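Local coordinates for D-lactate dehydrogenase (Fermentative) (Pseudomonas aeruginosa, PDB 6ABJ), which probably catalyses the NADH-dependent interconversion of pyruvate and D-lactate as a tetrameric member of the D-isomer specific 2-hydroxyacid dehydrogenase family, at residues Asp71-Arg74 with Pro75-Glu78; Arg177-Gly181 with Phe182-Leu186; Ala258-Glu261 with Ala262-Gly266. All coordinates share one frame; numbering follows the deposited sequence.

In the fold
Contact 1 comes first along the chain, where the loop after strand 63-66 turns into helix 74-82 beside the parallel sheet of five strands. The chain then passes to the seven-stranded Rossmann-type sheet. There contact 2 closes the turn between helix 170-181 and strand 185-189, and contact 3 occupies the last turns of helix 256-265, ahead of strand 268-273. The three follow in series, so none nests in or crosses another. Contacts 1 and 2 lie on opposite sides of the chain's centre, their own centres 46 Å apart; contacts 2 and 3 are built round the same sheet, yet their nearest atoms remain about 18 Å apart.

Contact 1: Asp71-Arg74 with Pro75-Glu78; sequences DLSR and PVLE
Arg74 and Glu78 form an i to i+4 salt bridge on the first turn of helix 74-82, in the part of the fold built on the parallel sheet of five strands. Arg74 NH1 donates to Glu78 OE2 at 3.1 Å in a nearly straight bond, the oxygen lying almost in the guanidinium plane and accepting on its anti lone pair. The guanidinium and carboxylate planes are nevertheless turned 67° apart. The arginine chain is extended as far as CD and then bends at chi3 (-83°), which brings the guanidinium to the carboxylate. The backbone bond from Glu78 N to Arg74 O spans the same i to i+4 interval.

Just upstream, Asp71 OD1 takes two bonds from Ser73. The backbone N makes an Asx turn, and Ser73 OG approaches to 2.7 Å from Asp71 OD1, on its syn side but somewhat out of the carboxylate plane; both donors come from the same face. With chi1 at 53°, Ser73 OG lies between its own backbone N and carbonyl carbon, turned to the aspartate, and although Ser73 holds the N-cap position its side chain makes no capping bond. Its carbonyl instead starts the helix, accepting from Leu77 N and, weakly, from Val76 N.

Apolar packing faces the sheet and helix 100-105: Leu72 rests on Val88 and Leu90 of strand 87-90, Leu77 on Ala102 of that helix. The side chains of Leu72 and Leu77 cross at about a right angle, with their CD2 atoms 4.0 Å apart. Val76 CG1 sits 3.2 Å from the buried Asp71 O, which has no polar partner.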
ATOM      1  N   ASP B  71     -21.694   4.773 -23.240  1.00 42.14           N
ATOM      2  CA  ASP B  71     -21.494   5.114 -24.645  1.00 47.08           C
ATOM      3  C   ASP B  71     -22.838   5.571 -25.265  1.00 44.40           C
ATOM      4  O   ASP B  71     -23.727   4.750 -25.424  1.00 45.98           O
ATOM      5  CB  ASP B  71     -20.943   3.893 -25.382  1.00 50.12           C
ATOM      6  CG  ASP B  71     -20.692   4.153 -26.851  1.00 52.08           C
ATOM      7  OD1 ASP B  71     -20.853   5.306 -27.349  1.00 48.87           O
ATOM      8  OD2 ASP B  71     -20.338   3.158 -27.511  1.00 54.29           O
ATOM      9  N   LEU B  72     -22.944   6.865 -25.547  1.00 41.00           N
ATOM     10  CA  LEU B  72     -24.144   7.437 -26.208  1.00 42.90           C
ATOM     11  C   LEU B  72     -23.794   8.053 -27.569  1.00 46.15           C
ATOM     12  O   LEU B  72     -24.220   9.211 -27.941  1.00 41.64           O
ATOM     13  CB  LEU B  72     -24.787   8.481 -25.280  1.00 41.70           C
ATOM     14  CG  LEU B  72     -25.496   7.839 -24.078  1.00 42.36           C
ATOM     15  CD1 LEU B  72     -25.760   8.859 -22.974  1.00 42.72           C
ATOM     16  CD2 LEU B  72     -26.795   7.191 -24.541  1.00 43.55           C
ATOM     17  N   SER B  73     -22.995   7.293 -28.315  1.00 43.30           N
ATOM     18  CA  SER B  73     -22.663   7.662 -29.701  1.00 46.22           C
ATOM     19  C   SER B  73     -23.878   7.296 -30.561  1.00 41.39           C
ATOM     20  O   SER B  73     -24.790   6.611 -30.088  1.00 41.32           O
ATOM     21  CB  SER B  73     -21.372   6.905 -30.173  1.00 44.61           C
ATOM     22  OG  SER B  73     -21.571   5.527 -29.947  1.00 45.40           O
ATOM     23  N   ARG B  74     -23.878   7.754 -31.807  1.00 44.27           N
ATOM     24  CA  ARG B  74     -25.000   7.479 -32.730  1.00 47.65           C
ATOM     25  C   ARG B  74     -25.457   6.025 -32.773  1.00 50.32           C
ATOM     26  O   ARG B  74     -26.655   5.762 -32.633  1.00 48.20           O
ATOM     27  CB  ARG B  74     -24.696   7.987 -34.146  1.00 52.26           C
ATOM     28  CG  ARG B  74     -25.724   7.527 -35.185  1.00 58.20           C
ATOM     29  CD  ARG B  74     -25.421   8.022 -36.603  1.00 59.72           C
ATOM     30  NE  ARG B  74     -25.921   9.399 -36.788  1.00 66.17           N
ATOM     31  CZ  ARG B  74     -27.219   9.747 -36.914  1.00 63.72           C
ATOM     32  NH1 ARG B  74     -28.186   8.828 -36.901  1.00 60.65           N
ATOM     33  NH2 ARG B  74     -27.556  11.029 -37.050  1.00 63.44           N
ATOM     34  N   PRO B  75     -24.519   5.054 -32.930  1.00 51.95           N
ATOM     35  CA  PRO B  75     -25.045   3.685 -32.992  1.00 50.83           C
ATOM     36  C   PRO B  75     -25.869   3.249 -31.766  1.00 48.23           C
ATOM     37  O   PRO B  75     -26.845   2.462 -31.878  1.00 46.36           O
ATOM     38  CB  PRO B  75     -23.766   2.824 -33.120  1.00 54.28           C
ATOM     39  CG  PRO B  75     -22.797   3.710 -33.859  1.00 53.60           C
ATOM     40  CD  PRO B  75     -23.128   5.138 -33.428  1.00 53.63           C
ATOM     41  N   VAL B  76     -25.464   3.707 -30.597  1.00 46.24           N
ATOM     42  CA  VAL B  76     -26.173   3.306 -29.385  1.00 45.42           C
ATOM     43  C   VAL B  76     -27.540   4.011 -29.297  1.00 43.18           C
ATOM     44  O   VAL B  76     -28.531   3.395 -28.911  1.00 44.25           O
ATOM     45  CB  VAL B  76     -25.355   3.598 -28.130  1.00 44.47           C
ATOM     46  CG1 VAL B  76     -26.215   3.298 -26.905  1.00 43.84           C
ATOM     47  CG2 VAL B  76     -24.080   2.735 -28.130  1.00 44.96           C
ATOM     48  N   LEU B  77     -27.554   5.285 -29.619  1.00 42.52           N
ATOM     49  CA  LEU B  77     -28.800   6.081 -29.581  1.00 46.59           C
ATOM     50  C   LEU B  77     -29.868   5.484 -30.535  1.00 49.44           C
ATOM     51  O   LEU B  77     -31.047   5.270 -30.140  1.00 50.19           O
ATOM     52  CB  LEU B  77     -28.478   7.512 -29.982  1.00 45.66           C
ATOM     53  CG  LEU B  77     -27.630   8.320 -28.994  1.00 44.08           C
ATOM     54  CD1 LEU B  77     -26.984   9.540 -29.641  1.00 41.46           C
ATOM     55  CD2 LEU B  77     -28.479   8.719 -27.774  1.00 42.50           C
ATOM     56  N   GLU B  78     -29.425   5.169 -31.765  1.00 51.64           N
ATOM     57  CA  GLU B  78     -30.317   4.548 -32.773  1.00 52.47           C
ATOM     58  C   GLU B  78     -30.965   3.301 -32.216  1.00 51.31           C
ATOM     59  O   GLU B  78     -32.133   3.077 -32.417  1.00 52.55           O
ATOM     60  CB  GLU B  78     -29.565   4.160 -34.068  1.00 50.77           C
ATOM     61  CG  GLU B  78     -28.895   5.313 -34.802  1.00 55.01           C
ATOM     62  CD  GLU B  78     -28.237   4.918 -36.132  1.00 57.68           C
ATOM     63  OE1 GLU B  78     -28.202   3.713 -36.442  1.00 68.77           O
ATOM     64  OE2 GLU B  78     -27.725   5.794 -36.877  1.00 60.44           O
TER

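Contact 2: Arg177-Gly181 with Phe182-Leu186; sequences RIMAG and FGCEL
Phe182 lies alongside Ile178 at the C-terminal end of helix 170-181, in the beta-alpha-beta unit that leads from strand 162-166 to strand 185-189 of the Rossmann-type domain. A Schellman motif ends the helix: Gly183 takes a positive phi of 83°, Gly183 N bonds to Ala180 O at 2.8 Å, and Cys184 N bonds weakly to Met179 O. The helix begins with Gln170 and Ile171, which bind NADH in another structure of this protein; the Ile178 side chain is about 8 Å from that of Ile171.

From its start, the Phe182 side chain leans on the last helical turn. CB lies 3.4 Å from Met179 O, the same carbonyl that accepts from Phe182 N, the donor standing well above the carbonyl plane. With CG anti to the carbonyl carbon (chi1 -79°), the ring runs back beside Ile178, pointing the same way. Its CD2 comes 3.5 Å from Ile178 O, and CE2, farther out, meets Ile178 CG2 at 4.0 Å. Met179 CA lies at the ring edge, while Met179 SD makes an oblique Met-aromatic contact, 5.0 Å from the ring centroid. Val126 and Leu130 of helix 118-134 also touch the ring, and across a subunit interface Phe182 and Ile178 pack reciprocally on Ile178 and Phe182 of the second subunit.

The Met179 chain, bent at chi2 and chi3, also carries CE to Cys184 SG. At the start of strand 185-189, Leu186 CD2 rests 3.7 Å from Ala180 N, close to Ala180 CB. One water bridges the turn, donating to Cys184 O and, at 2.7 Å, to Ala180 O.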
ATOM      1  N   ARG B 177     -14.232  31.050   0.725  1.00 27.95           N
ATOM      2  CA  ARG B 177     -14.695  31.313   2.081  1.00 28.85           C
ATOM      3  C   ARG B 177     -14.078  30.324   3.066  1.00 28.57           C
ATOM      4  O   ARG B 177     -13.668  30.660   4.192  1.00 26.74           O
ATOM      5  CB  ARG B 177     -16.265  31.227   2.171  1.00 34.18           C
ATOM      6  CG  ARG B 177     -16.843  31.458   3.574  1.00 40.80           C
ATOM      7  CD  ARG B 177     -18.272  32.089   3.580  1.00 47.74           C
ATOM      8  NE  ARG B 177     -18.998  31.696   2.383  1.00 52.94           N
ATOM      9  CZ  ARG B 177     -19.258  32.467   1.324  1.00 49.26           C
ATOM     10  NH1 ARG B 177     -18.936  33.726   1.299  1.00 52.59           N
ATOM     11  NH2 ARG B 177     -19.852  31.937   0.255  1.00 59.10           N
ATOM     12  N   ILE B 178     -14.003  29.058   2.670  1.00 30.47           N
ATOM     13  CA  ILE B 178     -13.351  28.073   3.555  1.00 27.97           C
ATOM     14  C   ILE B 178     -11.909  28.444   3.774  1.00 28.12           C
ATOM     15  O   ILE B 178     -11.455  28.436   4.900  1.00 27.11           O
ATOM     16  CB  ILE B 178     -13.405  26.661   2.972  1.00 29.71           C
ATOM     17  CG1 ILE B 178     -14.848  26.185   2.878  1.00 32.30           C
ATOM     18  CG2 ILE B 178     -12.678  25.702   3.895  1.00 28.90           C
ATOM     19  CD1 ILE B 178     -15.030  24.945   2.026  1.00 33.77           C
ATOM     20  N   MET B 179     -11.175  28.782   2.708  1.00 26.35           N
ATOM     21  CA  MET B 179      -9.744  29.036   2.878  1.00 26.40           C
ATOM     22  C   MET B 179      -9.493  30.345   3.685  1.00 29.50           C
ATOM     23  O   MET B 179      -8.502  30.424   4.451  1.00 27.51           O
ATOM     24  CB  MET B 179      -8.986  29.079   1.548  1.00 25.74           C
ATOM     25  CG  MET B 179      -9.039  27.773   0.753  1.00 24.26           C
ATOM     26  SD  MET B 179      -8.400  26.368   1.740  1.00 25.29           S
ATOM     27  CE  MET B 179      -6.662  26.769   1.776  1.00 22.96           C
ATOM     28  N   ALA B 180     -10.376  31.329   3.517  1.00 30.66           N
ATOM     29  CA  ALA B 180     -10.360  32.511   4.382  1.00 32.53           C
ATOM     30  C   ALA B 180     -10.455  32.192   5.855  1.00 30.00           C
ATOM     31  O   ALA B 180      -9.745  32.775   6.640  1.00 29.18           O
ATOM     32  CB  ALA B 180     -11.460  33.471   3.978  1.00 34.79           C
ATOM     33  N   GLY B 181     -11.226  31.171   6.230  1.00 29.05           N
ATOM     34  CA  GLY B 181     -11.328  30.727   7.631  1.00 29.11           C
ATOM     35  C   GLY B 181     -10.090  30.124   8.243  1.00 30.75           C
ATOM     36  O   GLY B 181      -9.918  30.119   9.475  1.00 30.45           O
ATOM     37  N   PHE B 182      -9.186  29.634   7.378  1.00 29.37           N
ATOM     38  CA  PHE B 182      -7.880  29.162   7.828  1.00 28.48           C
ATOM     39  C   PHE B 182      -6.939  30.372   8.057  1.00 27.53           C
ATOM     40  O   PHE B 182      -5.826  30.213   8.551  1.00 28.65           O
ATOM     41  CB  PHE B 182      -7.250  28.233   6.764  1.00 27.17           C
ATOM     42  CG  PHE B 182      -7.764  26.830   6.728  1.00 27.73           C
ATOM     43  CD1 PHE B 182      -7.158  25.851   7.509  1.00 29.02           C
ATOM     44  CD2 PHE B 182      -8.735  26.442   5.828  1.00 29.20           C
ATOM     45  CE1 PHE B 182      -7.623  24.547   7.481  1.00 28.62           C
ATOM     46  CE2 PHE B 182      -9.186  25.086   5.781  1.00 29.88           C
ATOM     47  CZ  PHE B 182      -8.606  24.159   6.582  1.00 27.46           C
ATOM     48  N   GLY B 183      -7.388  31.597   7.706  1.00 28.41           N
ATOM     49  CA  GLY B 183      -6.496  32.758   7.822  1.00 29.23           C
ATOM     50  C   GLY B 183      -5.559  32.912   6.637  1.00 29.02           C
ATOM     51  O   GLY B 183      -4.470  33.473   6.757  1.00 28.12           O
ATOM     52  N   CYS B 184      -5.974  32.374   5.491  1.00 28.82           N
ATOM     53  CA  CYS B 184      -5.183  32.537   4.296  1.00 27.76           C
ATOM     54  C   CYS B 184      -5.470  33.939   3.747  1.00 28.38           C
ATOM     55  O   CYS B 184      -6.534  34.511   3.981  1.00 28.28           O
ATOM     56  CB  CYS B 184      -5.578  31.498   3.276  1.00 28.55           C
ATOM     57  SG  CYS B 184      -5.299  29.804   3.837  1.00 26.93           S
ATOM     58  N   GLU B 185      -4.527  34.420   2.963  1.00 26.70           N
ATOM     59  CA  GLU B 185      -4.694  35.649   2.222  1.00 29.73           C
ATOM     60  C   GLU B 185      -5.216  35.234   0.860  1.00 28.59           C
ATOM     61  O   GLU B 185      -4.481  34.578   0.079  1.00 27.88           O
ATOM     62  CB  GLU B 185      -3.339  36.332   2.091  1.00 32.67           C
ATOM     63  CG  GLU B 185      -3.404  37.654   1.340  1.00 34.73           C
ATOM     64  CD  GLU B 185      -2.074  38.337   1.149  1.00 35.79           C
ATOM     65  OE1 GLU B 185      -1.032  37.982   1.725  1.00 33.40           O
ATOM     66  OE2 GLU B 185      -2.107  39.259   0.342  1.00 37.11           O
ATOM     67  N   LEU B 186      -6.446  35.646   0.540  1.00 27.05           N
ATOM     68  CA  LEU B 186      -7.108  35.238  -0.692  1.00 28.05           C
ATOM     69  C   LEU B 186      -6.879  36.150  -1.919  1.00 29.32           C
ATOM     70  O   LEU B 186      -7.169  37.357  -1.840  1.00 32.46           O
ATOM     71  CB  LEU B 186      -8.585  35.175  -0.496  1.00 28.28           C
ATOM     72  CG  LEU B 186      -9.117  33.803  -0.083  1.00 35.51           C
ATOM     73  CD1 LEU B 186      -8.999  32.792  -1.193  1.00 35.14           C
ATOM     74  CD2 LEU B 186      -8.382  33.315   1.137  1.00 37.28           C
TER
HETATM   75  O   HOH W   1      -8.506  34.987   5.851  1.00 33.22           O

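Contact 3: Ala258-Glu261 with Ala262-Gly266; sequences ALIE and ALKSG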
ATOM      1  N   ALA B 258       2.416  18.850 -19.520  1.00 35.35           N
ATOM      2  CA  ALA B 258       3.347  19.900 -19.009  1.00 33.02           C
ATOM      3  C   ALA B 258       3.588  19.861 -17.465  1.00 32.56           C
ATOM      4  O   ALA B 258       4.597  20.316 -16.940  1.00 32.38           O
ATOM      5  CB  ALA B 258       2.746  21.278 -19.345  1.00 35.41           C
ATOM      6  N   LEU B 259       2.639  19.267 -16.756  1.00 31.88           N
ATOM      7  CA  LEU B 259       2.768  19.120 -15.296  1.00 30.28           C
ATOM      8  C   LEU B 259       3.938  18.221 -14.923  1.00 28.33           C
ATOM      9  O   LEU B 259       4.574  18.433 -13.918  1.00 27.35           O
ATOM     10  CB  LEU B 259       1.496  18.547 -14.738  1.00 30.42           C
ATOM     11  CG  LEU B 259       0.179  19.334 -14.831  1.00 31.14           C
ATOM     12  CD1 LEU B 259      -0.979  18.528 -14.365  1.00 35.77           C
ATOM     13  CD2 LEU B 259       0.281  20.568 -14.030  1.00 32.02           C
ATOM     14  N   ILE B 260       4.235  17.235 -15.753  1.00 30.19           N
ATOM     15  CA  ILE B 260       5.254  16.273 -15.462  1.00 29.99           C
ATOM     16  C   ILE B 260       6.607  16.911 -15.305  1.00 31.40           C
ATOM     17  O   ILE B 260       7.347  16.630 -14.379  1.00 28.17           O
ATOM     18  CB  ILE B 260       5.289  15.204 -16.556  1.00 31.96           C
ATOM     19  CG1 ILE B 260       4.055  14.323 -16.406  1.00 35.46           C
ATOM     20  CG2 ILE B 260       6.511  14.327 -16.465  1.00 29.58           C
ATOM     21  CD1 ILE B 260       3.827  13.430 -17.580  1.00 38.95           C
ATOM     22  N   GLU B 261       7.029  17.686 -16.287  1.00 32.77           N
ATOM     23  CA  GLU B 261       8.354  18.242 -16.225  1.00 33.00           C
ATOM     24  C   GLU B 261       8.491  19.212 -15.056  1.00 31.59           C
ATOM     25  O   GLU B 261       9.545  19.245 -14.430  1.00 30.61           O
ATOM     26  CB  GLU B 261       8.749  18.867 -17.593  1.00 39.50           C
ATOM     27  CG  GLU B 261       9.090  17.768 -18.618  1.00 48.47           C
ATOM     28  CD  GLU B 261      10.126  16.721 -18.126  1.00 54.59           C
ATOM     29  OE1 GLU B 261      11.226  17.099 -17.640  1.00 61.88           O
ATOM     30  OE2 GLU B 261       9.872  15.493 -18.233  1.00 53.16           O
ATOM     31  N   ALA B 262       7.412  19.905 -14.732  1.00 29.54           N
ATOM     32  CA  ALA B 262       7.348  20.860 -13.614  1.00 31.12           C
ATOM     33  C   ALA B 262       7.462  20.158 -12.259  1.00 29.62           C
ATOM     34  O   ALA B 262       8.105  20.648 -11.366  1.00 29.18           O
ATOM     35  CB  ALA B 262       6.057  21.613 -13.685  1.00 33.00           C
ATOM     36  N   LEU B 263       6.848  18.991 -12.168  1.00 28.45           N
ATOM     37  CA  LEU B 263       6.978  18.144 -10.977  1.00 28.58           C
ATOM     38  C   LEU B 263       8.372  17.558 -10.899  1.00 28.33           C
ATOM     39  O   LEU B 263       8.989  17.583  -9.831  1.00 30.35           O
ATOM     40  CB  LEU B 263       5.888  17.056 -10.980  1.00 29.10           C
ATOM     41  CG  LEU B 263       4.462  17.530 -10.690  1.00 28.25           C
ATOM     42  CD1 LEU B 263       3.401  16.593 -11.234  1.00 27.30           C
ATOM     43  CD2 LEU B 263       4.223  17.706  -9.175  1.00 29.32           C
ATOM     44  N   LYS B 264       8.933  17.115 -12.023  1.00 27.91           N
ATOM     45  CA  LYS B 264      10.284  16.590 -11.995  1.00 28.36           C
ATOM     46  C   LYS B 264      11.298  17.617 -11.538  1.00 29.02           C
ATOM     47  O   LYS B 264      12.229  17.279 -10.787  1.00 27.54           O
ATOM     48  CB  LYS B 264      10.687  16.001 -13.308  1.00 27.96           C
ATOM     49  CG  LYS B 264       9.932  14.732 -13.582  1.00 27.63           C
ATOM     50  CD  LYS B 264      10.170  14.229 -14.984  1.00 31.94           C
ATOM     51  CE  LYS B 264      11.613  13.916 -15.294  1.00 32.92           C
ATOM     52  NZ  LYS B 264      11.641  13.498 -16.718  1.00 38.13           N
ATOM     53  N   SER B 265      11.117  18.862 -11.946  1.00 30.52           N
ATOM     54  CA  SER B 265      12.145  19.871 -11.648  1.00 32.35           C
ATOM     55  C   SER B 265      11.977  20.450 -10.271  1.00 33.64           C
ATOM     56  O   SER B 265      12.869  21.144  -9.764  1.00 32.75           O
ATOM     57  CB  SER B 265      12.060  21.032 -12.633  1.00 32.65           C
ATOM     58  OG  SER B 265      10.889  21.747 -12.471  1.00 32.95           O
ATOM     59  N   GLY B 266      10.817  20.232  -9.671  1.00 32.68           N
ATOM     60  CA  GLY B 266      10.507  20.864  -8.394  1.00 29.89           C
ATOM     61  C   GLY B 266       9.819  22.220  -8.574  1.00 28.54           C
ATOM     62  O   GLY B 266       9.366  22.778  -7.610  1.00 29.51           O
TER
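Glu261 and Lys264 belong to the closing turns of helix 256-265, which connects strand 243-247 to strand 268-273 in a beta-alpha-beta unit of the NAD-binding domain. Their side chains lie side by side and point the same way, joined by an i to i+3 salt bridge: Lys264 NZ donates to Glu261 OE2 at 3.1 Å, on the syn lone pair of that oxygen. Bends at chi2 of the glutamate (-52°) and chi3 of the lysine (60°) bring the two ends together, and Glu261 OE2 also lies 3.5 Å from Lys264 CD. The same ammonium group forms a salt bridge to Asp295 of the third subunit. Paired with two carboxylates, it probably keeps its positive charge, and it links the intrahelical pair to the subunit interface. There, Gln293 of the third subunit also bonds to the carbonyl of Lys264.

Alongside, Ile260 CG2 meets Lys264 CD at 3.9 Å, the isoleucine flanking the aliphatic part of the lysine. The side facing the sheet is apolar. Leu259 CB touches Leu263 CD1, and both leucines rest on Leu268 of strand 268-273; Leu263 also reaches Leu300 of helix 295-302.

Regular i to i+4 backbone bonds run through the segment: Leu263 N to Leu259 O at 2.9 Å, Lys264 N to Ile260 O, and Ser265 N to Glu261 O. The helix stops at Gly266, the first residue to leave helical angles, with a positive phi of 90°, a conformation glycine adopts easily. Ser265 OG bonds to the N of Gln267, just past that glycine. A leucine face buried on the sheet, a charged pair that reaches a neighbouring subunit and a glycine at the helix end are in keeping with a crossover helix of a Rossmann-type fold.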